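Side-chain contacts in N-terminal acetyltransferase-like protein (Chaetomium thermophilum, PDB 5NNP), which probably serves as the TPR-repeat auxiliary subunit of an N-terminal acetyltransferase A complex, whose catalytic partner transfers acetyl groups to protein N-termini: residues P288-D291 / A292-R295; Y313-L316 / M317-G321; E347-L350 / N351-N355. All coordinates share one frame; numbering follows the deposited sequence.

Contact 1 (P288-D291 / A292-R295); sequences PRSD and AAKR. With CMC (carboxymethyl coenzyme *a), chain B.
The methyl group of Ala292 touches the hydroxyl of Ser290, Ala292 CB lying 3.7 Å from Ser290 OG, where the loop after helix 273-286 turns into the short helix 292-295. The backbone N-H of Ala292 is taken by Glu254, which also bonds to the hydroxyl of Ser290. One residue on, Ala293 N donates to Ser290 OG at 2.9 Å in a nearly straight bond (164°). Ser290 carries OG anti to its own nitrogen (chi1 168°), which turns the hydroxyl forward to the helix start, and the Ala293 methyl packs against the same oxygen. This is an N-cap: a serine side chain takes up an amide that has no earlier carbonyl in the helix to pair with. Lys294 contributes at both its ends. Its N donates to Asp291 O, while the aliphatic chain runs back along the loop and bends at the last torsion (chi4 73°), bringing NZ to Pro288 O at 2.9 Å from above the carbonyl plane. A water bridges NZ and Ser290 O, so the ammonium binds Pro288 O directly and Ser290 O through the water. Arg289, between these two residues in sequence, reaches away to the bound carboxymethyl coenzyme A; its NH2 meets O7A of the 3'-phosphate, 3.1 Å away, in the guanidinium plane, while NH1 forms a salt bridge with an acidic side chain on the chain of another protein, which also bonds the coenzyme. Arg295 closes the turn. Its N shares Asp291 O with Lys294 N, and its side chain crosses that of Asp291 at about a right angle. Arg295 NH2 meets Asp291 OD2 at 3.0 Å in a salt bridge, approaching from above the carboxylate plane. The Asp291 carboxylate has further partners: OD1 bonds to Tyr313 OH on helix 303-320 and OD2 to Asn328.

Contact 2 (Y313-L316 / M317-G321); sequences YLTL and MFDKG. With CMC (carboxymethyl coenzyme *a), chain B.
One face of the Tyr313 ring is covered by Met317 CG, which lies 3.7 Å above the plane, offset toward the rim, in a CH-pi contact. The thioether follows: SD stands obliquely 4.6 Å from the ring centroid, a Met-aromatic contact, and CE ends 3.4 Å from Tyr313 OH. Bends at chi2 (-66°) and chi3 carry the methionine over one face and on to the hydroxyl. Tyr313 OH is bonded to Asp291. The Phe318 ring meets Tyr349 edge-to-face, and its CZ touches Leu314 CD2 at 3.8 Å, the two side chains lying alongside each other. Thr315 CG2 likewise runs beside Asp319 OD2 (3.4 Å), while the other carboxylate oxygen, Asp319 OD1, is hydrogen-bonded to Tyr349 OH. Successive i to i+4 backbone bonds join these pairs in helix 303-320, and a Schellman motif ends it at Gly321, where phi is positive. Near that end, Lys320 NZ donates to O8A of the coenzyme's 3'-phosphate (3.1 Å). The chemistry is thus divided around the helix: apolar and aromatic groups turn to neighbouring helices, while the lysine offers a charge likely to favour binding of the anionic phosphate.

Contact 3 (E347-L350 / N351-N355); sequences EEYL and NEYVN
Tyr349 and Tyr353 run alongside each other and point the same way, one turn apart at the end of helix 336-352. Their rings are inclined by 35° with centroids 5.9 Å apart; the closest carbon approach is Tyr349 CE1 to Tyr353 CD1, 3.9 Å, and Tyr349 OH lies 3.7 Å from Tyr353 CD1. Both rings project with CG anti to the backbone nitrogen (chi1 172° and -171°), which keeps them side by side although Tyr353 has already left helical geometry. On another side of the helix, Glu348 and Glu352 lie side by side in the same way, their carboxylate planes turned from each other. Glu348 CG is 3.8 Å from Glu352 OE1, and the OE1 atoms of the two residues stand 4.1 Å apart. Such neighbouring carboxylates would be expected to repel, but Lys311 of helix 303-320 forms salt bridges with both OE1 atoms, and its positive charge probably offsets the repulsion. The backbone beneath these pairs is the last turn of an alpha-helix: Asn351 N bonds to Glu347 O at 3.1 Å and Glu352 N to Glu348 O, whereas Tyr353 N makes just a weak bond to Leu350 O (3.4 Å), a three-residue step as the helix gives way to loop. The whole lies in an all-helical array of the kind formed by tetratricopeptide repeats, in which helix 336-352 packs beside helices 303-320 and 369-381. Farther out, neighbouring segments fix the tyrosines. Tyr349 OH is hydrogen-bonded to Asp319, while the hydroxyl of Tyr353 bonds to Gly367 O and its side chain touches Lys371. Leu350 packs on Leu375 and Tyr349 on Ala374, both of helix 369-381.

How the contacts relate
Contacts 1 and 2 are partly buried, whereas contact 3 is a surface contact with a single buried residue, Tyr349. Contact 2 is the middle member: helix 303-320 touches helix 292-295 through Tyr313 and helix 336-352 through Phe318 and Asp319, while contacts 1 and 3 stay about 14 Å apart at their nearest atoms. Each junction pairs an aspartate with a tyrosine hydroxyl, but helix 303-320 supplies the tyrosine to one and the aspartate to the other. Their chemistry differs with their place in the fold. Contact 1 is polar, built on capping and a salt bridge; contact 2 is chiefly apolar; both send a basic side chain to the 3'-phosphate. Contact 3 does not touch the coenzyme and sets paired acidic side chains beside paired tyrosines.

Contact 1 (P288-D291 / A292-R295)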
loop_
_atom_site.group_PDB
_atom_site.type_symbol
_atom_site.label_atom_id
_atom_site.label_comp_id
_atom_site.label_asym_id
_atom_site.label_seq_id
_atom_site.Cartn_x
_atom_site.Cartn_y
_atom_site.Cartn_z
ATOM N N PRO A 288 -17.378 17.158 22.331
ATOM C CA PRO A 288 -18.691 16.513 22.177
ATOM C C PRO A 288 -18.879 15.730 20.883
ATOM O O PRO A 288 -19.738 14.852 20.849
ATOM C CB PRO A 288 -19.653 17.692 22.216
ATOM C CG PRO A 288 -18.953 18.698 23.033
ATOM C CD PRO A 288 -17.514 18.588 22.653
ATOM N N ARG A 289 -18.104 16.035 19.846
ATOM C CA ARG A 289 -18.238 15.325 18.575
ATOM C C ARG A 289 -17.293 14.133 18.458
ATOM O O ARG A 289 -17.293 13.434 17.441
ATOM C CB ARG A 289 -17.990 16.261 17.394
ATOM C CG ARG A 289 -18.753 17.555 17.436
ATOM C CD ARG A 289 -19.101 17.991 16.022
ATOM N NE ARG A 289 -20.357 17.384 15.601
ATOM C CZ ARG A 289 -20.908 17.547 14.406
ATOM N NH1 ARG A 289 -20.309 18.296 13.496
ATOM N NH2 ARG A 289 -22.062 16.955 14.126
ATOM N N SER A 290 -16.456 13.915 19.467
ATOM C CA SER A 290 -15.581 12.753 19.419
ATOM C C SER A 290 -16.370 11.484 19.667
ATOM O O SER A 290 -17.012 11.339 20.707
ATOM C CB SER A 290 -14.451 12.849 20.435
ATOM O OG SER A 290 -13.808 11.587 20.536
ATOM N N ASP A 291 -16.333 10.572 18.704
ATOM C CA ASP A 291 -16.913 9.258 18.915
ATOM C C ASP A 291 -16.017 8.466 19.863
ATOM O O ASP A 291 -16.510 7.799 20.778
ATOM C CB ASP A 291 -17.087 8.503 17.604
ATOM C CG ASP A 291 -17.864 7.217 17.784
ATOM O OD1 ASP A 291 -19.003 7.262 18.323
ATOM O OD2 ASP A 291 -17.333 6.160 17.402
ATOM N N ALA A 292 -14.704 8.562 19.641
ATOM C CA ALA A 292 -13.713 7.838 20.433
ATOM C C ALA A 292 -13.886 8.043 21.942
ATOM O O ALA A 292 -13.860 7.077 22.722
ATOM C CB ALA A 292 -12.309 8.253 20.015
ATOM N N ALA A 293 -14.061 9.299 22.347
ATOM C CA ALA A 293 -14.144 9.636 23.761
ATOM C C ALA A 293 -15.381 9.023 24.430
ATOM O O ALA A 293 -15.472 9.000 25.658
ATOM C CB ALA A 293 -14.129 11.151 23.943
ATOM N N LYS A 294 -16.329 8.534 23.632
ATOM C CA LYS A 294 -17.507 7.858 24.181
ATOM C C LYS A 294 -17.419 6.348 24.033
ATOM O O LYS A 294 -17.898 5.610 24.893
ATOM C CB LYS A 294 -18.791 8.340 23.501
ATOM C CG LYS A 294 -19.089 9.815 23.656
ATOM C CD LYS A 294 -20.286 10.213 22.796
ATOM C CE LYS A 294 -20.818 11.577 23.186
ATOM N NZ LYS A 294 -19.917 12.681 22.742
ATOM N N ARG A 295 -16.823 5.901 22.931
ATOM C CA ARG A 295 -16.876 4.498 22.506
ATOM C C ARG A 295 -15.804 3.620 23.143
ATOM O O ARG A 295 -16.063 2.468 23.494
ATOM C CB ARG A 295 -16.739 4.402 20.987
ATOM C CG ARG A 295 -16.792 2.982 20.470
ATOM C CD ARG A 295 -16.376 2.922 19.010
ATOM N NE ARG A 295 -14.922 2.880 18.819
ATOM C CZ ARG A 295 -14.149 3.939 18.572
ATOM N NH1 ARG A 295 -12.839 3.783 18.412
ATOM N NH2 ARG A 295 -14.675 5.155 18.484
HETATM N N1A CMC B . -27.312 12.508 3.976
HETATM C C2A CMC B . -27.268 13.829 4.318
HETATM N N3A CMC B . -26.206 14.342 5.002
HETATM C C4A CMC B . -25.168 13.536 5.355
HETATM C C5A CMC B . -25.201 12.171 5.005
HETATM C C6A CMC B . -26.301 11.671 4.301
HETATM N N6A CMC B . -26.339 10.325 3.948
HETATM N N7A CMC B . -23.948 11.581 5.522
HETATM C C8A CMC B . -23.275 12.599 6.128
HETATM N N9A CMC B . -24.021 13.695 6.009
HETATM C C1B CMC B . -23.589 14.949 6.522
HETATM C C2B CMC B . -24.130 15.224 7.866
HETATM O O2B CMC B . -24.690 16.542 7.874
HETATM C C3B CMC B . -22.986 15.228 8.763
HETATM O O3B CMC B . -23.105 16.340 9.666
HETATM P P3B CMC B . -23.874 16.117 11.026
HETATM O O7A CMC B . -24.024 17.398 11.738
HETATM O O8A CMC B . -23.180 15.012 11.911
HETATM O O9A CMC B . -25.266 15.770 10.755
HETATM C C4B CMC B . -21.819 15.503 7.899
HETATM O O4B CMC B . -22.146 14.927 6.650
HETATM C C5B CMC B . -20.647 14.787 8.481
HETATM O O5B CMC B . -21.078 13.424 8.570
HETATM P P1A CMC B . -19.880 12.360 8.395
HETATM O O1A CMC B . -20.150 11.114 9.190
HETATM O O2A CMC B . -18.585 12.980 8.901
HETATM O O3A CMC B . -19.698 11.960 6.830
HETATM P P2A CMC B . -19.279 10.544 6.279
HETATM O O4A CMC B . -20.481 9.643 6.291
HETATM O O5A CMC B . -18.212 9.962 7.138
HETATM O O6A CMC B . -18.727 10.710 4.816
HETATM C CBP CMC B . -18.965 11.167 2.463
HETATM C CCP CMC B . -19.350 11.603 3.918
HETATM C CDP CMC B . -17.406 11.256 2.393
HETATM C CEP CMC B . -19.592 12.138 1.403
HETATM C CAP CMC B . -19.493 9.724 2.241
HETATM O OAP CMC B . -20.877 9.710 2.216
HETATM C C9P CMC B . -18.985 9.023 0.975
HETATM O O9P CMC B . -17.913 8.400 0.989
HETATM N N8P CMC B . -19.776 9.051 -0.242
HETATM C C7P CMC B . -19.331 8.366 -1.444
HETATM C C6P CMC B . -17.985 8.903 -2.015
HETATM C C5P CMC B . -18.136 10.396 -2.186
HETATM O O5P CMC B . -19.113 10.846 -2.736
HETATM N N4P CMC B . -17.123 11.261 -1.663
HETATM C C3P CMC B . -17.283 12.695 -1.783
HETATM C C2P CMC B . -16.448 13.245 -2.938
HETATM S S1P CMC B . -16.707 15.036 -3.015
HETATM C C1 CMC B . -15.102 15.850 -2.974
HETATM C C2 CMC B . -14.125 14.961 -3.706
HETATM O O21 CMC B . -13.413 14.173 -3.099
HETATM O O HOH W 1 -17.375 13.041 22.888
#

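Contact 2 (Y313-L316 / M317-G321)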
loop_
_atom_site.group_PDB
_atom_site.type_symbol
_atom_site.label_atom_id
_atom_site.label_comp_id
_atom_site.label_asym_id
_atom_site.label_seq_id
_atom_site.Cartn_x
_atom_site.Cartn_y
_atom_site.Cartn_z
ATOM N N TYR A 313 -24.784 5.201 24.845
ATOM C CA TYR A 313 -24.163 5.330 23.535
ATOM C C TYR A 313 -25.136 4.882 22.446
ATOM O O TYR A 313 -25.317 5.580 21.445
ATOM C CB TYR A 313 -22.858 4.526 23.463
ATOM C CG TYR A 313 -22.138 4.619 22.144
ATOM C CD1 TYR A 313 -21.296 5.679 21.874
ATOM C CD2 TYR A 313 -22.300 3.644 21.159
ATOM C CE1 TYR A 313 -20.620 5.777 20.654
ATOM C CE2 TYR A 313 -21.631 3.728 19.932
ATOM C CZ TYR A 313 -20.789 4.802 19.691
ATOM O OH TYR A 313 -20.115 4.921 18.490
ATOM N N LEU A 314 -25.770 3.727 22.644
ATOM C CA LEU A 314 -26.734 3.209 21.669
ATOM C C LEU A 314 -27.900 4.176 21.431
ATOM O O LEU A 314 -28.338 4.356 20.297
ATOM C CB LEU A 314 -27.271 1.848 22.111
ATOM C CG LEU A 314 -26.357 0.666 21.802
ATOM C CD1 LEU A 314 -27.030 -0.640 22.197
ATOM C CD2 LEU A 314 -25.963 0.639 20.314
ATOM N N THR A 315 -28.389 4.811 22.490
ATOM C CA THR A 315 -29.491 5.759 22.346
ATOM C C THR A 315 -29.122 6.922 21.427
ATOM O O THR A 315 -29.912 7.318 20.570
ATOM C CB THR A 315 -29.935 6.337 23.697
ATOM O OG1 THR A 315 -30.303 5.275 24.586
ATOM C CG2 THR A 315 -31.126 7.281 23.502
ATOM N N LEU A 316 -27.927 7.474 21.629
ATOM C CA LEU A 316 -27.394 8.510 20.745
ATOM C C LEU A 316 -27.394 8.068 19.287
ATOM O O LEU A 316 -27.859 8.797 18.410
ATOM C CB LEU A 316 -25.969 8.897 21.138
ATOM C CG LEU A 316 -25.804 9.925 22.248
ATOM C CD1 LEU A 316 -24.357 9.961 22.684
ATOM C CD2 LEU A 316 -26.241 11.294 21.770
ATOM N N MET A 317 -26.864 6.878 19.024
ATOM C CA MET A 317 -26.687 6.466 17.641
ATOM C C MET A 317 -28.035 6.116 17.007
ATOM O O MET A 317 -28.325 6.528 15.882
ATOM C CB MET A 317 -25.710 5.287 17.538
ATOM C CG MET A 317 -24.330 5.570 18.128
ATOM S SD MET A 317 -23.343 6.825 17.255
ATOM C CE MET A 317 -22.383 5.790 16.142
ATOM N N PHE A 318 -28.861 5.368 17.726
ATOM C CA PHE A 318 -30.163 4.996 17.191
ATOM C C PHE A 318 -31.031 6.219 16.950
ATOM O O PHE A 318 -31.689 6.315 15.925
ATOM C CB PHE A 318 -30.862 4.014 18.116
ATOM C CG PHE A 318 -30.228 2.663 18.117
ATOM C CD1 PHE A 318 -29.381 2.294 17.079
ATOM C CD2 PHE A 318 -30.456 1.764 19.151
ATOM C CE1 PHE A 318 -28.783 1.046 17.062
ATOM C CE2 PHE A 318 -29.862 0.515 19.145
ATOM C CZ PHE A 318 -29.026 0.151 18.104
ATOM N N ASP A 319 -31.012 7.164 17.878
ATOM C CA ASP A 319 -31.812 8.372 17.721
ATOM C C ASP A 319 -31.394 9.159 16.490
ATOM O O ASP A 319 -32.223 9.786 15.823
ATOM C CB ASP A 319 -31.709 9.242 18.965
ATOM C CG ASP A 319 -32.583 8.733 20.089
ATOM O OD1 ASP A 319 -33.367 7.785 19.857
ATOM O OD2 ASP A 319 -32.497 9.293 21.197
ATOM N N LYS A 320 -30.102 9.100 16.198
ATOM C CA LYS A 320 -29.518 9.778 15.060
ATOM C C LYS A 320 -29.781 8.951 13.795
ATOM O O LYS A 320 -29.599 9.417 12.675
ATOM C CB LYS A 320 -28.019 9.996 15.309
ATOM C CG LYS A 320 -27.364 11.081 14.455
ATOM C CD LYS A 320 -25.847 11.119 14.667
ATOM C CE LYS A 320 -25.090 11.561 13.399
ATOM N NZ LYS A 320 -25.322 12.993 13.001
ATOM N N GLY A 321 -30.231 7.718 13.984
ATOM C CA GLY A 321 -30.582 6.854 12.874
ATOM C C GLY A 321 -29.394 6.202 12.185
ATOM O O GLY A 321 -29.537 5.631 11.099
HETATM N N1A CMC B . -27.312 12.508 3.976
HETATM C C2A CMC B . -27.268 13.829 4.318
HETATM N N3A CMC B . -26.206 14.342 5.002
HETATM C C4A CMC B . -25.168 13.536 5.355
HETATM C C5A CMC B . -25.201 12.171 5.005
HETATM C C6A CMC B . -26.301 11.671 4.301
HETATM N N6A CMC B . -26.339 10.325 3.948
HETATM N N7A CMC B . -23.948 11.581 5.522
HETATM C C8A CMC B . -23.275 12.599 6.128
HETATM N N9A CMC B . -24.021 13.695 6.009
HETATM C C1B CMC B . -23.589 14.949 6.522
HETATM C C2B CMC B . -24.130 15.224 7.866
HETATM O O2B CMC B . -24.690 16.542 7.874
HETATM C C3B CMC B . -22.986 15.228 8.763
HETATM O O3B CMC B . -23.105 16.340 9.666
HETATM P P3B CMC B . -23.874 16.117 11.026
HETATM O O7A CMC B . -24.024 17.398 11.738
HETATM O O8A CMC B . -23.180 15.012 11.911
HETATM O O9A CMC B . -25.266 15.770 10.755
HETATM C C4B CMC B . -21.819 15.503 7.899
HETATM O O4B CMC B . -22.146 14.927 6.650
HETATM C C5B CMC B . -20.647 14.787 8.481
HETATM O O5B CMC B . -21.078 13.424 8.570
HETATM P P1A CMC B . -19.880 12.360 8.395
HETATM O O1A CMC B . -20.150 11.114 9.190
HETATM O O2A CMC B . -18.585 12.980 8.901
HETATM O O3A CMC B . -19.698 11.960 6.830
HETATM P P2A CMC B . -19.279 10.544 6.279
HETATM O O4A CMC B . -20.481 9.643 6.291
HETATM O O5A CMC B . -18.212 9.962 7.138
HETATM O O6A CMC B . -18.727 10.710 4.816
HETATM C CBP CMC B . -18.965 11.167 2.463
HETATM C CCP CMC B . -19.350 11.603 3.918
HETATM C CDP CMC B . -17.406 11.256 2.393
HETATM C CEP CMC B . -19.592 12.138 1.403
HETATM C CAP CMC B . -19.493 9.724 2.241
HETATM O OAP CMC B . -20.877 9.710 2.216
HETATM C C9P CMC B . -18.985 9.023 0.975
HETATM O O9P CMC B . -17.913 8.400 0.989
HETATM N N8P CMC B . -19.776 9.051 -0.242
HETATM C C7P CMC B . -19.331 8.366 -1.444
HETATM C C6P CMC B . -17.985 8.903 -2.015
HETATM C C5P CMC B . -18.136 10.396 -2.186
HETATM O O5P CMC B . -19.113 10.846 -2.736
HETATM N N4P CMC B . -17.123 11.261 -1.663
HETATM C C3P CMC B . -17.283 12.695 -1.783
HETATM C C2P CMC B . -16.448 13.245 -2.938
HETATM S S1P CMC B . -16.707 15.036 -3.015
HETATM C C1 CMC B . -15.102 15.850 -2.974
HETATM C C2 CMC B . -14.125 14.961 -3.706
HETATM O O21 CMC B . -13.413 14.173 -3.099
#

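Contact 3 (E347-L350 / N351-N355)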
loop_
_atom_site.group_PDB
_atom_site.type_symbol
_atom_site.label_atom_id
_atom_site.label_comp_id
_atom_site.label_asym_id
_atom_site.label_seq_id
_atom_site.Cartn_x
_atom_site.Cartn_y
_atom_site.Cartn_z
ATOM N N GLU A 347 -32.927 -4.393 21.891
ATOM C CA GLU A 347 -34.290 -4.847 22.061
ATOM C C GLU A 347 -35.022 -3.923 23.030
ATOM O O GLU A 347 -36.205 -3.618 22.857
ATOM C CB GLU A 347 -34.303 -6.290 22.567
ATOM C CG GLU A 347 -35.607 -7.009 22.296
ATOM C CD GLU A 347 -35.725 -7.464 20.859
ATOM O OE1 GLU A 347 -34.726 -7.992 20.333
ATOM O OE2 GLU A 347 -36.811 -7.293 20.258
ATOM N N GLU A 348 -34.290 -3.469 24.041
ATOM C CA GLU A 348 -34.817 -2.594 25.076
ATOM C C GLU A 348 -35.197 -1.237 24.496
ATOM O O GLU A 348 -36.227 -0.663 24.845
ATOM C CB GLU A 348 -33.781 -2.434 26.180
ATOM C CG GLU A 348 -34.323 -2.246 27.558
ATOM C CD GLU A 348 -33.202 -2.137 28.585
ATOM O OE1 GLU A 348 -32.611 -1.041 28.705
ATOM O OE2 GLU A 348 -32.890 -3.145 29.260
ATOM N N TYR A 349 -34.346 -0.729 23.613
ATOM C CA TYR A 349 -34.564 0.552 22.953
ATOM C C TYR A 349 -35.762 0.474 22.002
ATOM O O TYR A 349 -36.616 1.362 21.977
ATOM C CB TYR A 349 -33.295 0.962 22.204
ATOM C CG TYR A 349 -33.449 2.173 21.318
ATOM C CD1 TYR A 349 -33.967 2.058 20.030
ATOM C CD2 TYR A 349 -33.065 3.434 21.762
ATOM C CE1 TYR A 349 -34.116 3.165 19.227
ATOM C CE2 TYR A 349 -33.207 4.554 20.957
ATOM C CZ TYR A 349 -33.733 4.409 19.693
ATOM O OH TYR A 349 -33.870 5.515 18.893
ATOM N N LEU A 350 -35.795 -0.597 21.214
ATOM C CA LEU A 350 -36.912 -0.936 20.343
ATOM C C LEU A 350 -38.253 -0.866 21.067
ATOM O O LEU A 350 -39.236 -0.313 20.570
ATOM C CB LEU A 350 -36.716 -2.337 19.802
ATOM C CG LEU A 350 -37.378 -2.652 18.481
ATOM C CD1 LEU A 350 -36.798 -1.732 17.428
ATOM C CD2 LEU A 350 -37.084 -4.091 18.144
ATOM N N ASN A 351 -38.292 -1.448 22.255
ATOM C CA ASN A 351 -39.517 -1.464 23.015
ATOM C C ASN A 351 -39.868 -0.072 23.529
ATOM O O ASN A 351 -41.049 0.287 23.600
ATOM C CB ASN A 351 -39.411 -2.449 24.172
ATOM C CG ASN A 351 -40.385 -2.140 25.274
ATOM O OD1 ASN A 351 -41.591 -2.355 25.134
ATOM N ND2 ASN A 351 -39.873 -1.621 26.382
ATOM N N GLU A 352 -38.842 0.712 23.872
ATOM C CA GLU A 352 -39.040 2.049 24.440
ATOM C C GLU A 352 -39.300 3.123 23.387
ATOM O O GLU A 352 -39.607 4.261 23.727
ATOM C CB GLU A 352 -37.827 2.452 25.280
ATOM C CG GLU A 352 -37.603 1.581 26.507
ATOM C CD GLU A 352 -36.234 1.761 27.130
ATOM O OE1 GLU A 352 -36.001 1.156 28.198
ATOM O OE2 GLU A 352 -35.393 2.498 26.561
ATOM N N TYR A 353 -39.194 2.756 22.112
ATOM C CA TYR A 353 -39.223 3.735 21.034
ATOM C C TYR A 353 -40.603 4.323 20.797
ATOM O O TYR A 353 -41.607 3.608 20.754
ATOM C CB TYR A 353 -38.718 3.129 19.722
ATOM C CG TYR A 353 -38.540 4.182 18.644
ATOM C CD1 TYR A 353 -37.499 5.113 18.727
ATOM C CD2 TYR A 353 -39.415 4.266 17.560
ATOM C CE1 TYR A 353 -37.327 6.097 17.761
ATOM C CE2 TYR A 353 -39.250 5.248 16.582
ATOM C CZ TYR A 353 -38.202 6.163 16.690
ATOM O OH TYR A 353 -38.010 7.149 15.736
ATOM N N VAL A 354 -40.640 5.641 20.643
ATOM C CA VAL A 354 -41.848 6.322 20.215
ATOM C C VAL A 354 -41.521 7.188 19.024
ATOM O O VAL A 354 -40.425 7.742 18.936
ATOM C CB VAL A 354 -42.447 7.173 21.308
ATOM C CG1 VAL A 354 -43.584 8.006 20.731
ATOM C CG2 VAL A 354 -42.948 6.290 22.441
ATOM N N ASN A 355 -42.464 7.267 18.093
ATOM C CA ASN A 355 -42.252 7.963 16.838
ATOM C C ASN A 355 -41.927 9.427 17.065
ATOM O O ASN A 355 -42.802 10.235 17.418
ATOM C CB ASN A 355 -43.481 7.837 15.942
ATOM C CG ASN A 355 -43.360 8.655 14.674
ATOM O OD1 ASN A 355 -44.273 9.393 14.312
ATOM N ND2 ASN A 355 -42.232 8.517 13.982
#